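Monovalent Na+/H+ antiporter subunit D (Dietzia sp. DQ12-45-1b, PDB 7D3U) forms part of a bacterial Mrp complex that exchanges sodium ions for protons across the cell membrane, and belongs to a family related to the proton-pumping subunits of complex I. Local coordinates at residues 256-261 and 309-314. Numbering follows the deposited sequence.
Sequences AIYRIY and GYILLG. With LMT (dodecyl-beta-D-maltoside), chain R.
Two membrane helices of the antiporter fold shared with complex I, 249-263 and 296-316, run side by side here, their segments 256-261 and 309-314 parallel at a crossing angle of -16°. At closest approach the axes are 10.5 Å apart, and the Tyr258 side chain crosses to the backbone of the other helix. Tyr258 spans the gap with its whole ring: OH donates a hydrogen bond of 2.8 Å to the backbone O of Ile311. That oxygen lies at the ring edge, in its plane, while the hydroxyl approaches from above the carbonyl plane, 43° out of it. Ile311 O also accepts from Gly314 N, so two donors share one carbonyl oxygen. The Tyr258 hydroxyl rests close to the bare CA of Gly314, with OH 3.5 Å from it. Alongside, Ile257 and Leu312 cross at about a right angle; CG2 of Ile257, anti to its own backbone N, meets Leu312 CD2 at 3.7 Å. The same methyl, Leu312 CD2, reaches obliquely toward Tyr258 CE1 at 4.1 Å, joining the aliphatic pair to the ring. One turn on, dodecyl-maltoside C11 sits over one face of Tyr261, offset toward the rim. Around this buried contact, helix 204-221 packs on Ile257 through Leu217, helix 272-292 meets Leu312 through Phe279, and helix 320-350 touches both Tyr258 and Ile311.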
loop_
_atom_site.group_PDB
_atom_site.type_symbol
_atom_site.label_atom_id
_atom_site.label_comp_id
_atom_site.label_asym_id
_atom_site.label_seq_id
_atom_site.Cartn_x
_atom_site.Cartn_y
_atom_site.Cartn_z
ATOM N N ALA A 256 2.156 -4.792 -12.408
ATOM C CA ALA A 256 2.733 -6.126 -12.483
ATOM C C ALA A 256 1.664 -7.180 -12.716
ATOM O O ALA A 256 1.861 -8.100 -13.514
ATOM C CB ALA A 256 3.507 -6.434 -11.209
ATOM N N ILE A 257 0.530 -7.074 -12.021
ATOM C CA ILE A 257 -0.555 -8.027 -12.238
ATOM C C ILE A 257 -1.037 -7.950 -13.678
ATOM O O ILE A 257 -1.253 -8.977 -14.334
ATOM C CB ILE A 257 -1.705 -7.775 -11.246
ATOM C CG1 ILE A 257 -1.284 -8.168 -9.833
ATOM C CG2 ILE A 257 -2.937 -8.556 -11.657
ATOM C CD1 ILE A 257 -2.416 -8.162 -8.837
ATOM N N TYR A 258 -1.192 -6.730 -14.197
ATOM C CA TYR A 258 -1.611 -6.557 -15.583
ATOM C C TYR A 258 -0.637 -7.230 -16.537
ATOM O O TYR A 258 -1.036 -8.044 -17.377
ATOM C CB TYR A 258 -1.733 -5.072 -15.911
ATOM C CG TYR A 258 -3.115 -4.506 -15.703
ATOM C CD1 TYR A 258 -3.652 -4.391 -14.432
ATOM C CD2 TYR A 258 -3.880 -4.082 -16.778
ATOM C CE1 TYR A 258 -4.909 -3.875 -14.237
ATOM C CE2 TYR A 258 -5.138 -3.564 -16.591
ATOM C CZ TYR A 258 -5.647 -3.463 -15.319
ATOM O OH TYR A 258 -6.903 -2.947 -15.123
ATOM N N ARG A 259 0.652 -6.908 -16.415
ATOM C CA ARG A 259 1.643 -7.450 -17.337
ATOM C C ARG A 259 1.725 -8.967 -17.240
ATOM O O ARG A 259 1.798 -9.658 -18.263
ATOM C CB ARG A 259 3.009 -6.824 -17.065
ATOM C CG ARG A 259 4.090 -7.268 -18.024
ATOM C CD ARG A 259 3.940 -6.575 -19.360
ATOM N NE ARG A 259 4.401 -5.194 -19.306
ATOM C CZ ARG A 259 4.175 -4.294 -20.256
ATOM N NH1 ARG A 259 3.488 -4.631 -21.337
ATOM N NH2 ARG A 259 4.634 -3.059 -20.125
ATOM N N ILE A 260 1.706 -9.507 -16.021
ATOM C CA ILE A 260 1.846 -10.948 -15.844
ATOM C C ILE A 260 0.641 -11.677 -16.418
ATOM O O ILE A 260 0.787 -12.620 -17.203
ATOM C CB ILE A 260 2.057 -11.290 -14.359
ATOM C CG1 ILE A 260 3.429 -10.809 -13.899
ATOM C CG2 ILE A 260 1.942 -12.779 -14.144
ATOM C CD1 ILE A 260 4.540 -11.225 -14.813
ATOM N N TYR A 261 -0.569 -11.257 -16.043
ATOM C CA TYR A 261 -1.744 -11.954 -16.543
ATOM C C TYR A 261 -1.963 -11.729 -18.031
ATOM O O TYR A 261 -2.618 -12.553 -18.676
ATOM C CB TYR A 261 -2.993 -11.535 -15.770
ATOM C CG TYR A 261 -4.159 -12.457 -16.019
ATOM C CD1 TYR A 261 -4.269 -13.661 -15.342
ATOM C CD2 TYR A 261 -5.136 -12.136 -16.947
ATOM C CE1 TYR A 261 -5.325 -14.513 -15.575
ATOM C CE2 TYR A 261 -6.194 -12.983 -17.186
ATOM C CZ TYR A 261 -6.284 -14.169 -16.496
ATOM O OH TYR A 261 -7.340 -15.016 -16.730
ATOM N N GLY A 309 -9.449 -2.349 -6.045
ATOM C CA GLY A 309 -10.403 -3.329 -6.541
ATOM C C GLY A 309 -11.058 -2.887 -7.834
ATOM O O GLY A 309 -11.358 -3.708 -8.704
ATOM N N TYR A 310 -11.299 -1.583 -7.970
ATOM C CA TYR A 310 -11.855 -1.044 -9.209
ATOM C C TYR A 310 -10.909 -1.264 -10.382
ATOM O O TYR A 310 -11.320 -1.727 -11.450
ATOM C CB TYR A 310 -12.140 0.449 -9.050
ATOM C CG TYR A 310 -13.580 0.802 -8.782
ATOM C CD1 TYR A 310 -14.470 0.999 -9.825
ATOM C CD2 TYR A 310 -14.043 0.966 -7.487
ATOM C CE1 TYR A 310 -15.781 1.331 -9.585
ATOM C CE2 TYR A 310 -15.352 1.300 -7.239
ATOM C CZ TYR A 310 -16.217 1.481 -8.290
ATOM O OH TYR A 310 -17.526 1.813 -8.041
ATOM N N ILE A 311 -9.634 -0.918 -10.201
ATOM C CA ILE A 311 -8.669 -0.990 -11.295
ATOM C C ILE A 311 -8.461 -2.432 -11.730
ATOM O O ILE A 311 -8.569 -2.765 -12.916
ATOM C CB ILE A 311 -7.339 -0.339 -10.883
ATOM C CG1 ILE A 311 -7.551 1.125 -10.515
ATOM C CG2 ILE A 311 -6.335 -0.456 -12.002
ATOM C CD1 ILE A 311 -6.384 1.725 -9.793
ATOM N N LEU A 312 -8.146 -3.309 -10.775
ATOM C CA LEU A 312 -7.874 -4.703 -11.100
ATOM C C LEU A 312 -9.065 -5.387 -11.748
ATOM O O LEU A 312 -8.886 -6.407 -12.420
ATOM C CB LEU A 312 -7.456 -5.463 -9.845
ATOM C CG LEU A 312 -5.983 -5.311 -9.483
ATOM C CD1 LEU A 312 -5.658 -6.062 -8.205
ATOM C CD2 LEU A 312 -5.105 -5.781 -10.627
ATOM N N LEU A 313 -10.274 -4.854 -11.564
ATOM C CA LEU A 313 -11.420 -5.382 -12.292
ATOM C C LEU A 313 -11.225 -5.247 -13.795
ATOM O O LEU A 313 -11.791 -6.026 -14.567
ATOM C CB LEU A 313 -12.694 -4.665 -11.852
ATOM C CG LEU A 313 -14.012 -5.281 -12.310
ATOM C CD1 LEU A 313 -14.134 -6.695 -11.784
ATOM C CD2 LEU A 313 -15.178 -4.431 -11.848
ATOM N N GLY A 314 -10.421 -4.273 -14.226
ATOM C CA GLY A 314 -10.152 -4.121 -15.644
ATOM C C GLY A 314 -9.415 -5.299 -16.245
ATOM O O GLY A 314 -9.535 -5.563 -17.443
HETATM C C1B LMT R . -8.885 -29.443 -14.651
HETATM C C2B LMT R . -9.168 -30.418 -13.492
HETATM C C3B LMT R . -9.750 -31.742 -14.019
HETATM C C4B LMT R . -10.373 -31.543 -15.419
HETATM C C5B LMT R . -9.250 -31.057 -16.356
HETATM C C6B LMT R . -9.848 -30.490 -17.639
HETATM O O1B LMT R . -7.996 -28.463 -14.225
HETATM O O2B LMT R . -7.975 -30.634 -12.853
HETATM O O3B LMT R . -10.633 -32.294 -13.129
HETATM O "O4'" LMT R . -10.894 -32.723 -15.895
HETATM O O5B LMT R . -8.371 -30.120 -15.760
HETATM O O6B LMT R . -8.850 -30.158 -18.517
HETATM C "C1'" LMT R . -6.135 -26.074 -12.722
HETATM C "C2'" LMT R . -6.843 -27.183 -11.929
HETATM C "C3'" LMT R . -8.347 -27.157 -12.263
HETATM C "C4'" LMT R . -8.542 -27.241 -13.783
HETATM C "C5'" LMT R . -7.694 -26.098 -14.388
HETATM C "C6'" LMT R . -8.432 -25.221 -15.362
HETATM O "O1'" LMT R . -5.451 -25.246 -11.878
HETATM O "O2'" LMT R . -6.337 -28.386 -12.341
HETATM O "O3'" LMT R . -8.910 -26.017 -11.789
HETATM O "O5'" LMT R . -7.124 -25.307 -13.381
HETATM O "O6'" LMT R . -9.762 -25.502 -15.198
HETATM C C1 LMT R . -6.031 -23.986 -11.655
HETATM C C2 LMT R . -4.866 -23.047 -11.582
HETATM C C3 LMT R . -5.035 -21.854 -10.706
HETATM C C4 LMT R . -4.641 -20.647 -11.511
HETATM C C5 LMT R . -5.052 -19.407 -10.801
HETATM C C6 LMT R . -5.104 -18.229 -11.709
HETATM C C7 LMT R . -5.545 -17.025 -10.939
HETATM C C8 LMT R . -5.622 -15.859 -11.854
HETATM C C9 LMT R . -6.068 -14.603 -11.188
HETATM C C10 LMT R . -6.015 -13.506 -12.211
HETATM C C11 LMT R . -7.383 -13.043 -12.589
HETATM C C12 LMT R . -7.490 -11.558 -12.539
#